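Local structure of DUF4136 domain-containing protein (Bacteroides thetaiotaomicron, 4F54) at residues I87-I92 with N138-E143; L18-Y23 with T162-G167; E59-A64 with T178-A183; T95-G100 with W108-Y113. The protein is of unknown function, but carries a DUF4136 domain of the TolB_N clan and is probably a lipoprotein. One frame throughout, in Å; residues are numbered along the deposited sequence.

Contact 1: I87-I92 with N138-E143; sequences IQVSYI and NSFITE
Gln88 and Glu143, Ser90 and Ile141 are hydrogen-bonded pairs of two antiparallel strands in the middle of the mixed sheet, with Val89–Thr142 and Tyr91–Phe140 as the non-hydrogen-bonded pairs between them. In the backbone, Gln88 N and Glu143 N each give a nearly straight bond to the other residue's carbonyl, Ser90 and Ile141 exchange slightly bent ones, and Ile92 N reaches Ser139 O at 2.9 Å, almost linearly. Ile141 O also accepts from a water at 2.8 Å; the same water lies 2.7 Å from Ser90 OG.

Polar side chains meet on the face of Gln88, Ser90 and Glu143. Gln88 NE2 donates to Glu143 OE1 (2.8 Å), which lies in the amide plane but is approached on the anti side of the carboxylate, 28° out of its plane. Tyr113 binds the same oxygen, and Tyr127 and Trp107 hold OE2, so this buried acid has four hydrogen-bonding partners.

The opposite face is mainly apolar and aromatic. Val89 CG1 approaches Phe140 CD2, and Tyr91 CD1 sits over one face of the Phe140 ring, toward its rim, 3.6 Å from CZ; the two ring planes are 50° apart. Thr142 OG1 binds Tyr65 of helix 56-70. An alanine in place of Tyr91 would probably take away the ring packing against that face of Phe140 and leave Asn138 OD1 without its phenol partner. Tyr91 OH donates to OD1 at 2.6 Å; OD1 lies at the ring edge, in its plane, while the hydroxyl is tilted from the plane of the Asn138 amide.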
loop_
_atom_site.group_PDB
_atom_site.type_symbol
_atom_site.label_atom_id
_atom_site.label_comp_id
_atom_site.label_asym_id
_atom_site.label_seq_id
_atom_site.Cartn_x
_atom_site.Cartn_y
_atom_site.Cartn_z
ATOM N N ILE A 87 -7.297 1.818 0.472
ATOM C CA ILE A 87 -5.933 1.429 0.714
ATOM C C ILE A 87 -5.792 -0.064 0.453
ATOM O O ILE A 87 -6.609 -0.898 0.930
ATOM C CB ILE A 87 -5.522 1.730 2.180
ATOM C CG1 ILE A 87 -5.641 3.238 2.493
ATOM C CG2 ILE A 87 -4.085 1.240 2.498
ATOM C CD1 ILE A 87 -5.450 3.567 3.972
ATOM N N GLN A 88 -4.733 -0.410 -0.299
ATOM C CA GLN A 88 -4.372 -1.814 -0.527
ATOM C C GLN A 88 -2.915 -1.995 -0.108
ATOM O O GLN A 88 -2.059 -1.102 -0.334
ATOM C CB GLN A 88 -4.577 -2.216 -2.009
ATOM C CG GLN A 88 -3.780 -1.375 -3.032
ATOM C CD GLN A 88 -4.252 -1.516 -4.446
ATOM O OE1 GLN A 88 -5.430 -1.873 -4.678
ATOM N NE2 GLN A 88 -3.361 -1.296 -5.424
ATOM N N VAL A 89 -2.652 -3.119 0.573
ATOM C CA VAL A 89 -1.346 -3.439 1.192
ATOM C C VAL A 89 -0.907 -4.787 0.624
ATOM O O VAL A 89 -1.699 -5.738 0.556
ATOM C CB VAL A 89 -1.413 -3.532 2.736
ATOM C CG1 VAL A 89 -0.027 -3.801 3.341
ATOM C CG2 VAL A 89 -2.013 -2.245 3.385
ATOM N N SER A 90 0.357 -4.881 0.241
ATOM C CA SER A 90 0.967 -6.127 -0.234
ATOM C C SER A 90 2.329 -6.391 0.429
ATOM O O SER A 90 3.103 -5.465 0.674
ATOM C CB SER A 90 1.184 -6.119 -1.740
ATOM O OG SER A 90 -0.025 -5.816 -2.431
ATOM N N TYR A 91 2.546 -7.654 0.775
ATOM C CA TYR A 91 3.819 -8.161 1.255
ATOM C C TYR A 91 4.555 -8.923 0.132
ATOM O O TYR A 91 3.992 -9.850 -0.421
ATOM C CB TYR A 91 3.570 -9.090 2.413
ATOM C CG TYR A 91 4.799 -9.707 3.004
ATOM C CD1 TYR A 91 5.751 -8.915 3.659
ATOM C CD2 TYR A 91 5.027 -11.083 2.967
ATOM C CE1 TYR A 91 6.887 -9.477 4.262
ATOM C CE2 TYR A 91 6.171 -11.648 3.549
ATOM C CZ TYR A 91 7.127 -10.836 4.173
ATOM O OH TYR A 91 8.265 -11.414 4.759
ATOM N N ILE A 92 5.803 -8.534 -0.133
ATOM C CA ILE A 92 6.606 -9.142 -1.156
ATOM C C ILE A 92 7.408 -10.272 -0.536
ATOM O O ILE A 92 8.348 -10.016 0.233
ATOM C CB ILE A 92 7.533 -8.096 -1.861
ATOM C CG1 ILE A 92 6.723 -6.832 -2.290
ATOM C CG2 ILE A 92 8.345 -8.797 -2.976
ATOM C CD1 ILE A 92 7.617 -5.698 -2.783
ATOM N N ASN A 138 10.607 -9.522 1.788
ATOM C CA ASN A 138 10.375 -9.063 3.158
ATOM C C ASN A 138 10.136 -7.548 3.198
ATOM O O ASN A 138 10.754 -6.830 3.986
ATOM C CB ASN A 138 11.522 -9.475 4.064
ATOM C CG ASN A 138 11.129 -9.461 5.525
ATOM O OD1 ASN A 138 9.990 -9.744 5.874
ATOM N ND2 ASN A 138 12.074 -9.070 6.416
ATOM N N SER A 139 9.333 -7.071 2.264
ATOM C CA SER A 139 9.071 -5.646 2.073
ATOM C C SER A 139 7.581 -5.462 1.785
ATOM O O SER A 139 6.892 -6.392 1.439
ATOM C CB SER A 139 9.896 -5.160 0.889
ATOM O OG SER A 139 11.294 -5.277 1.142
ATOM N N PHE A 140 7.083 -4.247 1.998
ATOM C CA PHE A 140 5.658 -3.922 1.789
ATOM C C PHE A 140 5.485 -2.803 0.775
ATOM O O PHE A 140 6.161 -1.815 0.854
ATOM C CB PHE A 140 4.941 -3.513 3.065
ATOM C CG PHE A 140 4.913 -4.578 4.160
ATOM C CD1 PHE A 140 5.984 -4.744 5.038
ATOM C CD2 PHE A 140 3.769 -5.355 4.357
ATOM C CE1 PHE A 140 5.913 -5.707 6.062
ATOM C CE2 PHE A 140 3.705 -6.320 5.361
ATOM C CZ PHE A 140 4.788 -6.502 6.205
ATOM N N ILE A 141 4.504 -2.973 -0.131
ATOM C CA ILE A 141 4.042 -1.890 -1.055
ATOM C C ILE A 141 2.594 -1.612 -0.684
ATOM O O ILE A 141 1.777 -2.524 -0.685
ATOM C CB ILE A 141 4.073 -2.273 -2.560
ATOM C CG1 ILE A 141 5.478 -2.262 -3.131
ATOM C CG2 ILE A 141 3.236 -1.304 -3.440
ATOM C CD1 ILE A 141 6.081 -0.860 -3.287
ATOM N N THR A 142 2.304 -0.353 -0.375
ATOM C CA THR A 142 0.997 0.126 0.026
ATOM C C THR A 142 0.634 1.254 -0.908
ATOM O O THR A 142 1.426 2.148 -1.168
ATOM C CB THR A 142 0.983 0.577 1.474
ATOM O OG1 THR A 142 1.356 -0.539 2.284
ATOM C CG2 THR A 142 -0.421 1.194 1.888
ATOM N N GLU A 143 -0.582 1.207 -1.418
ATOM C CA GLU A 143 -1.135 2.245 -2.324
ATOM C C GLU A 143 -2.496 2.709 -1.796
ATOM O O GLU A 143 -3.346 1.902 -1.371
ATOM C CB GLU A 143 -1.259 1.727 -3.761
ATOM C CG GLU A 143 0.095 1.421 -4.392
ATOM C CD GLU A 143 -0.062 0.694 -5.736
ATOM O OE1 GLU A 143 -0.813 -0.294 -5.809
ATOM O OE2 GLU A 143 0.547 1.126 -6.744
HETATM O O HOH W 1 -0.309 -3.095 -2.502
#

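Contact 2: L18-Y23 with T162-G167; sequences LVYTNY and TSYLTG
Leu18, Tyr20 and Asn22 pair with Thr166, Tyr164 and Thr162 in a regular antiparallel arrangement, the strand directions 170° apart and each pair closed by two backbone N-H···O bonds of 2.9 to 3.0 Å. At the non-hydrogen-bonded pairs between them, CA-H groups lean on carbonyls, as where Ser163 CA comes 3.1 Å from Tyr20 O.

On the face of Leu18, Tyr20 and Asn22 the contact is largely aromatic. The side chains of Tyr20 and Tyr164 lie side by side, pointing the same way, CD2 to CD2 at 4.1 Å. Thr166 CG2, set between its backbone N and carbonyl carbon, fits the edge of the Tyr20 ring in its plane, 3.8 Å from CE2; this leaves OG1 anti to the N (chi1 -168°), where it bonds Ser139 OG. Thr166 CB meanwhile stands over one face of Tyr164. At the strand end, Gly167 has a positive phi, and a CB there would clash with Leu18 CD1. Several polar ends are bound by residues of the segment 127-134: Tyr133 binds Asn22 OD1, Tyr129 and Tyr127 bind Thr162 OG1, and Tyr164 OH bonds Ser134 O.

The other face is apolar at one end, where Leu165 CD2 touches both methyls of Val19, CG1 at 3.7 Å. These two residues pack under helix 179-189, Val19 on Gln186 and Ser187, Leu165 on Ala183 and Val184. Strand 18-23 pairs with strand 159-166 alone and so borders the sheet, while on its other side strand 159-166 bonds to strand 139-146 through Ser163 with Thr142 and Leu165 with Phe140.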
loop_
_atom_site.group_PDB
_atom_site.type_symbol
_atom_site.label_atom_id
_atom_site.label_comp_id
_atom_site.label_asym_id
_atom_site.label_seq_id
_atom_site.Cartn_x
_atom_site.Cartn_y
_atom_site.Cartn_z
ATOM N N LEU A 18 13.713 0.943 6.360
ATOM C CA LEU A 18 13.720 2.095 5.447
ATOM C C LEU A 18 12.298 2.321 5.001
ATOM O O LEU A 18 11.603 1.383 4.718
ATOM C CB LEU A 18 14.575 1.818 4.211
ATOM C CG LEU A 18 16.080 1.546 4.486
ATOM C CD1 LEU A 18 16.838 1.025 3.276
ATOM C CD2 LEU A 18 16.787 2.774 5.049
ATOM N N VAL A 19 11.885 3.574 4.885
ATOM C CA VAL A 19 10.518 3.925 4.537
ATOM C C VAL A 19 10.565 5.010 3.453
ATOM O O VAL A 19 11.139 6.083 3.665
ATOM C CB VAL A 19 9.733 4.471 5.752
ATOM C CG1 VAL A 19 8.315 4.948 5.326
ATOM C CG2 VAL A 19 9.624 3.419 6.827
ATOM N N TYR A 20 9.926 4.732 2.318
ATOM C CA TYR A 20 9.842 5.654 1.192
ATOM C C TYR A 20 8.356 5.930 0.940
ATOM O O TYR A 20 7.511 5.044 1.034
ATOM C CB TYR A 20 10.508 5.065 -0.069
ATOM C CG TYR A 20 11.935 4.638 0.130
ATOM C CD1 TYR A 20 12.959 5.586 0.144
ATOM C CD2 TYR A 20 12.263 3.280 0.354
ATOM C CE1 TYR A 20 14.280 5.207 0.359
ATOM C CE2 TYR A 20 13.573 2.892 0.590
ATOM C CZ TYR A 20 14.580 3.858 0.584
ATOM O OH TYR A 20 15.877 3.500 0.798
ATOM N N THR A 21 8.045 7.191 0.718
ATOM C CA THR A 21 6.749 7.656 0.430
ATOM C C THR A 21 6.786 8.633 -0.744
ATOM O O THR A 21 7.732 9.362 -0.981
ATOM C CB THR A 21 6.072 8.372 1.644
ATOM O OG1 THR A 21 6.993 9.334 2.188
ATOM C CG2 THR A 21 5.795 7.438 2.786
ATOM N N ASN A 22 5.745 8.538 -1.560
ATOM C CA ASN A 22 5.571 9.346 -2.756
ATOM C C ASN A 22 4.107 9.675 -2.876
ATOM O O ASN A 22 3.254 8.874 -2.469
ATOM C CB ASN A 22 6.115 8.645 -4.016
ATOM C CG ASN A 22 7.626 8.542 -3.994
ATOM O OD1 ASN A 22 8.155 7.574 -3.512
ATOM N ND2 ASN A 22 8.323 9.616 -4.405
ATOM N N TYR A 23 3.798 10.849 -3.441
ATOM C CA TYR A 23 2.424 11.303 -3.400
ATOM C C TYR A 23 2.098 12.279 -4.526
ATOM O O TYR A 23 2.994 12.875 -5.170
ATOM C CB TYR A 23 2.101 11.955 -2.018
ATOM C CG TYR A 23 2.707 13.315 -1.798
ATOM C CD1 TYR A 23 4.051 13.437 -1.518
ATOM C CD2 TYR A 23 1.950 14.452 -1.912
ATOM C CE1 TYR A 23 4.648 14.648 -1.323
ATOM C CE2 TYR A 23 2.540 15.696 -1.713
ATOM C CZ TYR A 23 3.882 15.762 -1.413
ATOM O OH TYR A 23 4.487 16.968 -1.214
ATOM N N THR A 162 1.750 6.417 -2.186
ATOM C CA THR A 162 2.390 5.107 -2.174
ATOM C C THR A 162 3.458 5.083 -1.100
ATOM O O THR A 162 4.154 6.064 -0.896
ATOM C CB THR A 162 2.997 4.784 -3.572
ATOM O OG1 THR A 162 1.997 4.944 -4.574
ATOM C CG2 THR A 162 3.580 3.352 -3.630
ATOM N N SER A 163 3.631 3.950 -0.447
ATOM C CA SER A 163 4.757 3.731 0.442
ATOM C C SER A 163 5.421 2.396 0.128
ATOM O O SER A 163 4.778 1.437 -0.375
ATOM C CB SER A 163 4.365 3.834 1.930
ATOM O OG SER A 163 3.515 2.757 2.277
ATOM N N TYR A 164 6.723 2.373 0.425
ATOM C CA TYR A 164 7.548 1.210 0.320
ATOM C C TYR A 164 8.305 1.065 1.624
ATOM O O TYR A 164 9.119 1.931 1.993
ATOM C CB TYR A 164 8.468 1.274 -0.863
ATOM C CG TYR A 164 9.271 0.043 -1.184
ATOM C CD1 TYR A 164 8.655 -1.209 -1.238
ATOM C CD2 TYR A 164 10.586 0.134 -1.613
ATOM C CE1 TYR A 164 9.390 -2.334 -1.594
ATOM C CE2 TYR A 164 11.335 -0.978 -1.981
ATOM C CZ TYR A 164 10.707 -2.223 -1.972
ATOM O OH TYR A 164 11.432 -3.358 -2.370
ATOM N N LEU A 165 8.012 -0.025 2.339
ATOM C CA LEU A 165 8.691 -0.331 3.626
ATOM C C LEU A 165 9.661 -1.482 3.348
ATOM O O LEU A 165 9.216 -2.550 2.913
ATOM C CB LEU A 165 7.635 -0.781 4.633
ATOM C CG LEU A 165 6.396 0.104 4.745
ATOM C CD1 LEU A 165 5.502 -0.347 5.919
ATOM C CD2 LEU A 165 6.788 1.573 4.919
ATOM N N THR A 166 10.941 -1.293 3.605
ATOM C CA THR A 166 11.953 -2.266 3.144
ATOM C C THR A 166 13.176 -2.237 4.029
ATOM O O THR A 166 13.183 -1.519 5.021
ATOM C CB THR A 166 12.286 -2.043 1.644
ATOM O OG1 THR A 166 13.050 -3.156 1.153
ATOM C CG2 THR A 166 13.052 -0.741 1.417
ATOM N N GLY A 167 14.203 -3.021 3.714
ATOM C CA GLY A 167 15.424 -2.950 4.496
ATOM C C GLY A 167 15.322 -3.384 5.950
ATOM O O GLY A 167 16.101 -2.978 6.792
#

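Contact 3: E59-A64 with T178-A183; sequences EQILAA and TLAIEA
Ala64 N, on a residue whose methyl meets Ile181, is shared by two carbonyls of its own helix, Gln60 O at 3.0 Å and, weakly, Ile61 O. Such bonds stay within each helix; what passes between 59-64 and 178-183 is apolar packing. The helices run nearly parallel, 14° apart, with a closest axis approach of 9.3 Å, a spacing to which the small side chains of Ala64 and Ala180 probably contribute.

Ala180 CB rests against the end of Ile61, 3.8 Å from CD1. One residue on, Ile181 places CG1 anti to its carbonyl carbon, beside the N (chi1 -77°), where it lies 4.3 Å from Ala64 CB and near Gln60 O. Its side chain meets that of Gln60 at about a right angle, CD1 touching Gln60 CB. Ile181 was modelled in two conformers, and its contacts hold for the one described.

Ile61 and Ala180 also rest on Phe140 of strand 139-146, so the pair of helices is seated on one face of the sheet. With methyl and methylene groups against each other, the contact between these segments rests on apolar packing without a directional bond, which may leave room for the two conformers of Ile181.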
loop_
_atom_site.group_PDB
_atom_site.type_symbol
_atom_site.label_atom_id
_atom_site.label_comp_id
_atom_site.label_asym_id
_atom_site.label_seq_id
_atom_site.Cartn_x
_atom_site.Cartn_y
_atom_site.Cartn_z
ATOM N N GLU A 59 -3.189 -8.751 10.956
ATOM C CA GLU A 59 -4.244 -7.974 11.624
ATOM C C GLU A 59 -3.667 -6.716 12.279
ATOM O O GLU A 59 -4.309 -5.659 12.164
ATOM C CB GLU A 59 -4.982 -8.815 12.630
ATOM C CG GLU A 59 -5.860 -9.831 11.916
ATOM C CD GLU A 59 -6.380 -10.923 12.843
ATOM O OE1 GLU A 59 -6.161 -10.817 14.074
ATOM O OE2 GLU A 59 -7.003 -11.884 12.323
ATOM N N GLN A 60 -2.490 -6.820 12.917
ATOM C CA GLN A 60 -1.885 -5.672 13.604
ATOM C C GLN A 60 -1.400 -4.603 12.604
ATOM O O GLN A 60 -1.538 -3.398 12.854
ATOM C CB GLN A 60 -0.713 -6.075 14.518
ATOM C CG GLN A 60 -1.048 -7.012 15.677
ATOM C CD GLN A 60 0.203 -7.760 16.232
ATOM O OE1 GLN A 60 1.369 -7.392 15.974
ATOM N NE2 GLN A 60 -0.049 -8.833 16.980
ATOM N N ILE A 61 -0.886 -5.045 11.458
ATOM C CA ILE A 61 -0.459 -4.138 10.429
ATOM C C ILE A 61 -1.659 -3.361 9.852
ATOM O O ILE A 61 -1.636 -2.142 9.747
ATOM C CB ILE A 61 0.296 -4.868 9.322
ATOM C CG1 ILE A 61 1.627 -5.394 9.911
ATOM C CG2 ILE A 61 0.479 -3.943 8.093
ATOM C CD1 ILE A 61 2.296 -6.369 8.983
ATOM N N LEU A 62 -2.713 -4.083 9.494
ATOM C CA LEU A 62 -3.954 -3.421 9.039
ATOM C C LEU A 62 -4.527 -2.476 10.098
ATOM O O LEU A 62 -4.941 -1.353 9.784
ATOM C CB LEU A 62 -4.974 -4.485 8.607
ATOM C CG LEU A 62 -4.544 -5.354 7.427
ATOM C CD1 LEU A 62 -5.508 -6.515 7.209
ATOM C CD2 LEU A 62 -4.445 -4.426 6.183
ATOM N N ALA A 63 -4.473 -2.888 11.378
ATOM C CA ALA A 63 -4.939 -1.996 12.457
ATOM C C ALA A 63 -4.109 -0.706 12.511
ATOM O O ALA A 63 -4.669 0.389 12.802
ATOM C CB ALA A 63 -4.938 -2.724 13.828
ATOM N N ALA A 64 -2.806 -0.799 12.212
ATOM C CA ALA A 64 -1.921 0.403 12.218
ATOM C C ALA A 64 -2.348 1.393 11.123
ATOM O O ALA A 64 -2.384 2.599 11.356
ATOM C CB ALA A 64 -0.426 0.045 12.116
ATOM N N THR A 178 8.092 -4.788 16.914
ATOM C CA THR A 178 7.020 -4.944 15.943
ATOM C C THR A 178 7.408 -4.096 14.726
ATOM O O THR A 178 6.752 -3.100 14.495
ATOM C CB THR A 178 5.670 -4.495 16.557
ATOM O OG1 THR A 178 5.786 -3.155 17.086
ATOM C CG2 THR A 178 5.244 -5.459 17.679
ATOM N N LEU A 179 8.515 -4.417 14.017
ATOM C CA LEU A 179 9.098 -3.378 13.136
ATOM C C LEU A 179 8.152 -2.955 11.998
ATOM O O LEU A 179 8.157 -1.795 11.596
ATOM C CB LEU A 179 10.483 -3.743 12.560
ATOM C CG LEU A 179 11.699 -3.727 13.526
ATOM C CD1 LEU A 179 12.961 -4.072 12.734
ATOM C CD2 LEU A 179 11.878 -2.423 14.300
ATOM N N ALA A 180 7.366 -3.892 11.446
ATOM C CA ALA A 180 6.410 -3.490 10.406
ATOM C C ALA A 180 5.482 -2.351 10.909
ATOM O O ALA A 180 5.144 -1.436 10.134
ATOM C CB ALA A 180 5.550 -4.639 9.953
ATOM N N ILE A 181 5.000 -2.460 12.149
ATOM C CA ILE A 181 4.078 -1.438 12.674
ATOM C C ILE A 181 4.799 -0.094 12.817
ATOM O O ILE A 181 4.222 0.968 12.521
ATOM C CB ILE A 181 3.396 -1.891 13.996
ATOM C CG1 ILE A 181 2.280 -2.898 13.680
ATOM C CG2 ILE A 181 2.863 -0.706 14.799
ATOM C CD1 ILE A 181 2.061 -3.918 14.782
ATOM N N GLU A 182 6.032 -0.136 13.286
ATOM C CA GLU A 182 6.838 1.075 13.431
ATOM C C GLU A 182 7.093 1.734 12.054
ATOM O O GLU A 182 7.027 2.986 11.911
ATOM C CB GLU A 182 8.147 0.786 14.175
ATOM C CG GLU A 182 7.958 0.344 15.630
ATOM C CD GLU A 182 9.259 -0.105 16.300
ATOM O OE1 GLU A 182 10.337 0.152 15.743
ATOM O OE2 GLU A 182 9.198 -0.718 17.381
ATOM N N ALA A 183 7.312 0.908 11.046
ATOM C CA ALA A 183 7.468 1.391 9.646
ATOM C C ALA A 183 6.166 2.017 9.104
ATOM O O ALA A 183 6.201 3.104 8.520
ATOM C CB ALA A 183 8.010 0.312 8.716
#

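Contact 4: T95-G100 with W108-Y113; sequences TYYFTG and WGYPGY
Tyr97 meets Pro111 and Tyr110 where the polypeptide between strand 85-92 and helix 116-119 folds back on itself, at the start of a type I beta turn running from Tyr110 to Tyr113. Pro111 CD lies over the centre of the Tyr97 ring in a CH-pi contact, 3.5 Å from the centroid and 14° off the ring normal. Tyr110 turns an edge toward the face of Tyr97 in an offset edge-to-face pair, planes 66° apart, with CD1 3.5 Å from Tyr97 CD2. Tyr96 CD2 lies over the ring face opposite the proline, toward its rim. An alanine at Tyr97 would probably leave Pro111 CD and the Tyr110 edge without their aromatic surface and let the two loop arms move apart.

Beside this cluster, Phe98 CE1 comes 4.1 Å from Tyr110 CB, and Tyr110 N lies at the edge of the Phe98 ring. Phe98 in turn meets the ring of Trp106 and, like Tyr110, packs on Ile44 of strand 42-44.

The turn is closed by Tyr113 N to Tyr110 O, 3.0 Å. With CG of Tyr110 anti to its backbone N (chi1 178°), Gly112 N sits 3.5 Å above the ring plane toward its rim, while Tyr110 OH is fixed by Ser47 O.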
loop_
_atom_site.group_PDB
_atom_site.type_symbol
_atom_site.label_atom_id
_atom_site.label_comp_id
_atom_site.label_asym_id
_atom_site.label_seq_id
_atom_site.Cartn_x
_atom_site.Cartn_y
_atom_site.Cartn_z
ATOM N N THR A 95 10.382 -12.084 -5.582
ATOM C CA THR A 95 10.495 -11.160 -6.734
ATOM C C THR A 95 10.599 -11.892 -8.087
ATOM O O THR A 95 11.008 -11.305 -9.087
ATOM C CB THR A 95 11.705 -10.213 -6.540
ATOM O OG1 THR A 95 12.915 -10.977 -6.557
ATOM C CG2 THR A 95 11.534 -9.426 -5.257
ATOM N N TYR A 96 10.213 -13.178 -8.107
ATOM C CA TYR A 96 10.234 -14.011 -9.299
ATOM C C TYR A 96 9.599 -13.325 -10.514
ATOM O O TYR A 96 10.175 -13.329 -11.601
ATOM C CB TYR A 96 9.541 -15.321 -8.989
ATOM C CG TYR A 96 9.366 -16.296 -10.139
ATOM C CD1 TYR A 96 10.426 -17.060 -10.598
ATOM C CD2 TYR A 96 8.105 -16.512 -10.695
ATOM C CE1 TYR A 96 10.248 -18.000 -11.618
ATOM C CE2 TYR A 96 7.911 -17.434 -11.709
ATOM C CZ TYR A 96 8.988 -18.171 -12.167
ATOM O OH TYR A 96 8.790 -19.071 -13.180
ATOM N N TYR A 97 8.468 -12.646 -10.300
ATOM C CA TYR A 97 7.793 -11.975 -11.390
ATOM C C TYR A 97 8.424 -10.626 -11.790
ATOM O O TYR A 97 8.051 -10.071 -12.821
ATOM C CB TYR A 97 6.286 -11.847 -11.097
ATOM C CG TYR A 97 5.516 -13.157 -11.235
ATOM C CD1 TYR A 97 5.156 -13.657 -12.493
ATOM C CD2 TYR A 97 5.192 -13.911 -10.118
ATOM C CE1 TYR A 97 4.447 -14.844 -12.612
ATOM C CE2 TYR A 97 4.489 -15.101 -10.225
ATOM C CZ TYR A 97 4.122 -15.568 -11.463
ATOM O OH TYR A 97 3.430 -16.756 -11.508
ATOM N N PHE A 98 9.395 -10.096 -11.045
ATOM C CA PHE A 98 9.918 -8.763 -11.332
ATOM C C PHE A 98 11.218 -8.775 -12.118
ATOM O O PHE A 98 11.536 -7.784 -12.755
ATOM C CB PHE A 98 10.074 -7.952 -10.070
ATOM C CG PHE A 98 8.838 -7.929 -9.228
ATOM C CD1 PHE A 98 7.594 -7.873 -9.816
ATOM C CD2 PHE A 98 8.906 -8.032 -7.849
ATOM C CE1 PHE A 98 6.454 -7.898 -9.057
ATOM C CE2 PHE A 98 7.753 -7.979 -7.078
ATOM C CZ PHE A 98 6.509 -7.955 -7.697
ATOM N N THR A 99 11.943 -9.895 -12.102
ATOM C CA THR A 99 13.201 -10.021 -12.846
ATOM C C THR A 99 13.047 -9.525 -14.285
ATOM O O THR A 99 12.137 -9.949 -14.999
ATOM C CB THR A 99 13.708 -11.478 -12.835
ATOM O OG1 THR A 99 13.622 -11.979 -11.492
ATOM C CG2 THR A 99 15.166 -11.551 -13.310
ATOM N N GLY A 100 13.911 -8.581 -14.666
ATOM C CA GLY A 100 13.839 -7.915 -15.975
ATOM C C GLY A 100 12.690 -6.919 -16.158
ATOM O O GLY A 100 12.175 -6.779 -17.273
ATOM N N TRP A 108 3.026 -4.191 -10.695
ATOM C CA TRP A 108 1.984 -4.504 -11.683
ATOM C C TRP A 108 2.286 -5.724 -12.484
ATOM O O TRP A 108 1.365 -6.270 -13.118
ATOM C CB TRP A 108 1.787 -3.397 -12.692
ATOM C CG TRP A 108 1.257 -2.122 -12.115
ATOM C CD1 TRP A 108 0.620 -1.910 -10.902
ATOM C CD2 TRP A 108 1.311 -0.830 -12.750
ATOM N NE1 TRP A 108 0.289 -0.595 -10.745
ATOM C CE2 TRP A 108 0.682 0.107 -11.820
ATOM C CE3 TRP A 108 1.812 -0.362 -13.968
ATOM C CZ2 TRP A 108 0.577 1.459 -12.107
ATOM C CZ3 TRP A 108 1.652 0.997 -14.247
ATOM C CH2 TRP A 108 1.059 1.872 -13.335
ATOM N N GLY A 109 3.541 -6.133 -12.532
ATOM C CA GLY A 109 3.942 -7.349 -13.246
ATOM C C GLY A 109 3.560 -8.647 -12.541
ATOM O O GLY A 109 3.694 -9.703 -13.128
ATOM N N TYR A 110 3.122 -8.583 -11.280
ATOM C CA TYR A 110 2.675 -9.785 -10.582
ATOM C C TYR A 110 1.257 -10.104 -11.037
ATOM O O TYR A 110 0.352 -9.261 -10.849
ATOM C CB TYR A 110 2.678 -9.588 -9.068
ATOM C CG TYR A 110 2.191 -10.774 -8.307
ATOM C CD1 TYR A 110 2.777 -12.015 -8.506
ATOM C CD2 TYR A 110 1.114 -10.692 -7.436
ATOM C CE1 TYR A 110 2.336 -13.138 -7.845
ATOM C CE2 TYR A 110 0.674 -11.806 -6.734
ATOM C CZ TYR A 110 1.277 -13.021 -6.950
ATOM O OH TYR A 110 0.809 -14.129 -6.302
ATOM N N PRO A 111 1.043 -11.285 -11.657
ATOM C CA PRO A 111 -0.329 -11.610 -12.173
ATOM C C PRO A 111 -1.425 -11.519 -11.120
ATOM O O PRO A 111 -2.527 -11.181 -11.448
ATOM C CB PRO A 111 -0.184 -13.037 -12.695
ATOM C CG PRO A 111 1.274 -13.175 -12.990
ATOM C CD PRO A 111 1.983 -12.390 -11.930
ATOM N N GLY A 112 -1.117 -11.806 -9.871
ATOM C CA GLY A 112 -2.124 -11.732 -8.808
ATOM C C GLY A 112 -2.295 -10.392 -8.127
ATOM O O GLY A 112 -2.974 -10.306 -7.113
ATOM N N TYR A 113 -1.693 -9.332 -8.659
ATOM C CA TYR A 113 -1.694 -8.055 -7.957
ATOM C C TYR A 113 -3.116 -7.511 -7.912
ATOM O O TYR A 113 -3.913 -7.813 -8.792
ATOM C CB TYR A 113 -0.793 -7.036 -8.656
ATOM C CG TYR A 113 -0.516 -5.819 -7.784
ATOM C CD1 TYR A 113 0.215 -5.980 -6.610
ATOM C CD2 TYR A 113 -1.086 -4.568 -8.057
ATOM C CE1 TYR A 113 0.419 -4.925 -5.776
ATOM C CE2 TYR A 113 -0.830 -3.477 -7.229
ATOM C CZ TYR A 113 -0.138 -3.691 -6.090
ATOM O OH TYR A 113 0.124 -2.641 -5.276
#

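How the contacts relate
Contact 1 is the core of the four, contacts 2 and 3 are partly buried, and contact 4 lies on a peripheral loop. Contacts 1 and 2 belong to one sheet, in which strands 139-146 and 159-166 are neighbours. Contact 3 lies against one face of that sheet, and its helix 179-189 also packs over contact 2. Contact 4 belongs to the opposite face, reaching contact 1 through the hydroxyl of Tyr113. The chemistry follows this division, with backbone bonding in the sheet, buried polar side chains added in contact 1, apolar packing between helices and aromatic packing in the loop. Contacts 3 and 4 stay about 12 Å apart at their nearest atoms.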